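PDB 5NMU: Cbs-cp12 from Microcystis aeruginosa PCC 7806, which probably helps redox-regulate photosynthesis, joining a pair of CBS domains, a fold that often senses adenine nucleotides, to a CP12 domain in a hexameric assembly. Local coordinates for residues I52-T56 with R104-V108. Numbering follows the deposited sequence.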
ATOM      1  N   ILE A  52       9.315  18.608   5.371  1.00 32.57           N
ATOM      2  CA  ILE A  52      10.322  18.182   4.423  1.00 32.74           C
ATOM      3  C   ILE A  52       9.677  18.078   3.035  1.00 32.43           C
ATOM      4  O   ILE A  52       8.525  17.676   2.899  1.00 31.84           O
ATOM      5  CB  ILE A  52      11.002  16.837   4.838  1.00 32.60           C
ATOM      6  CG1 ILE A  52      12.244  16.535   3.936  1.00 32.90           C
ATOM      7  CG2 ILE A  52       9.993  15.677   4.806  1.00 32.47           C
ATOM      8  CD1 ILE A  52      13.155  15.480   4.530  1.00 32.30           C
ATOM      9  N   VAL A  53      10.456  18.454   2.029  1.00 34.21           N
ATOM     10  CA  VAL A  53      10.144  18.233   0.626  1.00 34.82           C
ATOM     11  C   VAL A  53      11.368  17.549  -0.011  1.00 34.42           C
ATOM     12  O   VAL A  53      12.543  17.961   0.233  1.00 34.16           O
ATOM     13  CB  VAL A  53       9.689  19.542  -0.069  1.00 35.67           C
ATOM     14  CG1 VAL A  53      10.721  20.635  -0.059  1.00 36.48           C
ATOM     15  CG2 VAL A  53       9.283  19.245  -1.488  1.00 37.21           C
ATOM     16  N   THR A  54      11.082  16.474  -0.743  1.00 33.57           N
ATOM     17  CA  THR A  54      12.112  15.580  -1.284  1.00 33.08           C
ATOM     18  C   THR A  54      12.098  15.544  -2.764  1.00 33.68           C
ATOM     19  O   THR A  54      11.102  15.948  -3.390  1.00 33.87           O
ATOM     20  CB  THR A  54      11.919  14.123  -0.849  1.00 32.36           C
ATOM     21  OG1 THR A  54      10.768  13.543  -1.489  1.00 31.09           O
ATOM     22  CG2 THR A  54      11.807  14.032   0.686  1.00 31.78           C
ATOM     23  N   GLU A  55      13.192  15.042  -3.329  1.00 33.52           N
ATOM     24  CA  GLU A  55      13.251  14.756  -4.772  1.00 34.33           C
ATOM     25  C   GLU A  55      12.064  13.956  -5.315  1.00 34.71           C
ATOM     26  O   GLU A  55      11.612  14.201  -6.446  1.00 35.96           O
ATOM     27  CB  GLU A  55      14.561  14.072  -5.146  1.00 34.52           C
ATOM     28  CG  GLU A  55      14.779  12.708  -4.487  1.00 35.32           C
ATOM     29  CD  GLU A  55      16.068  12.058  -4.916  1.00 37.15           C
ATOM     30  OE1 GLU A  55      16.785  12.692  -5.670  1.00 38.14           O
ATOM     31  OE2 GLU A  55      16.379  10.911  -4.476  1.00 41.50           O
ATOM     32  N   THR A  56      11.614  12.979  -4.535  1.00 34.32           N
ATOM     33  CA  THR A  56      10.548  12.074  -4.896  1.00 35.53           C
ATOM     34  C   THR A  56       9.233  12.842  -4.859  1.00 35.84           C
ATOM     35  O   THR A  56       8.400  12.623  -5.747  1.00 37.60           O
ATOM     36  CB  THR A  56      10.565  10.792  -3.968  1.00 38.02           C
ATOM     37  OG1 THR A  56      11.832  10.102  -4.097  1.00 37.52           O
ATOM     38  CG2 THR A  56       9.581   9.842  -4.349  1.00 39.28           C
ATOM     39  N   ARG A 104      12.826   7.881   2.916  1.00 31.70           N
ATOM     40  CA  ARG A 104      14.242   7.717   2.579  1.00 32.09           C
ATOM     41  C   ARG A 104      15.101   8.792   3.214  1.00 31.41           C
ATOM     42  O   ARG A 104      16.334   8.738   3.080  1.00 32.13           O
ATOM     43  CB  ARG A 104      14.416   7.690   1.064  1.00 33.39           C
ATOM     44  CG  ARG A 104      13.792   6.409   0.489  1.00 36.40           C
ATOM     45  CD  ARG A 104      13.325   6.542  -0.911  1.00 38.03           C
ATOM     46  NE  ARG A 104      12.360   7.650  -1.098  1.00 38.59           N
ATOM     47  CZ  ARG A 104      11.045   7.580  -1.008  1.00 37.30           C
ATOM     48  NH1 ARG A 104      10.441   6.443  -0.725  1.00 37.38           N
ATOM     49  NH2 ARG A 104      10.336   8.682  -1.217  1.00 37.57           N
ATOM     50  N   ARG A 105      14.494   9.685   3.989  1.00 31.29           N
ATOM     51  CA  ARG A 105      15.118  10.975   4.310  1.00 33.57           C
ATOM     52  C   ARG A 105      14.366  11.675   5.465  1.00 32.32           C
ATOM     53  O   ARG A 105      13.143  11.675   5.458  1.00 31.72           O
ATOM     54  CB  ARG A 105      14.868  11.787   3.006  1.00 37.16           C
ATOM     55  CG  ARG A 105      15.865  12.703   2.618  1.00 39.64           C
ATOM     56  CD  ARG A 105      15.557  13.144   1.182  1.00 38.95           C
ATOM     57  NE  ARG A 105      15.738  12.048   0.263  1.00 40.29           N
ATOM     58  CZ  ARG A 105      16.888  11.521  -0.124  1.00 39.00           C
ATOM     59  NH1 ARG A 105      18.007  11.973   0.334  1.00 40.88           N
ATOM     60  NH2 ARG A 105      16.899  10.498  -0.963  1.00 37.83           N
ATOM     61  N   ALA A 106      15.063  12.264   6.440  1.00 32.65           N
ATOM     62  CA  ALA A 106      14.398  12.961   7.579  1.00 32.41           C
ATOM     63  C   ALA A 106      15.288  14.044   8.171  1.00 32.72           C
ATOM     64  O   ALA A 106      16.508  13.918   8.158  1.00 32.87           O
ATOM     65  CB  ALA A 106      13.978  11.976   8.650  1.00 31.81           C
ATOM     66  N   PRO A 107      14.687  15.138   8.648  1.00 33.49           N
ATOM     67  CA  PRO A 107      15.550  16.085   9.409  1.00 34.09           C
ATOM     68  C   PRO A 107      16.015  15.400  10.689  1.00 33.97           C
ATOM     69  O   PRO A 107      15.260  14.596  11.255  1.00 34.21           O
ATOM     70  CB  PRO A 107      14.609  17.237   9.767  1.00 33.76           C
ATOM     71  CG  PRO A 107      13.263  16.593   9.808  1.00 34.13           C
ATOM     72  CD  PRO A 107      13.267  15.537   8.688  1.00 33.14           C
ATOM     73  N   VAL A 108      17.247  15.699  11.074  1.00 34.28           N
ATOM     74  CA  VAL A 108      17.765  15.450  12.404  1.00 34.66           C
ATOM     75  C   VAL A 108      17.480  16.639  13.315  1.00 36.05           C
ATOM     76  O   VAL A 108      17.999  17.715  13.106  1.00 37.45           O
ATOM     77  CB  VAL A 108      19.250  15.114  12.431  1.00 34.67           C
ATOM     78  CG1 VAL A 108      19.725  14.876  13.896  1.00 35.14           C
ATOM     79  CG2 VAL A 108      19.519  13.875  11.594  1.00 33.89           C
TER
HETATM   80  O   HOH W   1      15.198   8.999  -2.821  1.00 36.27           O
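Arg-105 reaches across to Glu-55 with its side chain bent at chi3, -68°, and the two side chains cross at about a right angle, carboxylate and guanidinium planes 72° apart. NH2 of Arg-105 stands 3.6 Å from OE2 of Glu-55, but that oxygen lies off the guanidinium plane with no N-H aimed at it, so the salt bridge is purely electrostatic. A water completes the link: it accepts from Arg-105 NH2 at 2.9 Å, at the guanidinium edge, and donates to Glu-55 OE2. OE1 bonds to Ser-121 OG of the second subunit. Thr-54 CG2 meets Arg-105 CD at 3.9 Å and lies at the edge of the same guanidinium; its OG1 caps helix 55-63, accepting a weak bond from Thr-56 N. Ile-52, CG1 anti to the backbone N (chi1 -170°), puts CD1 3.9 Å from Arg-105 O and against Pro-107 CD. Arg-104 and Thr-56 cross at about a right angle, NH2 3.4 Å from the CG2 methyl; an alanine here would probably uncover that methyl and open a gap at the subunit interface, where Arg-104 packs on Thr-56 of the second subunit and its NH1 nears the like-charged NH1 of that subunit's Arg-104. The contact joins the chain's two CBS motifs, setting strand 51-54 and the start of helix 55-63 against strand 105-110, which pairs with strand 113-119.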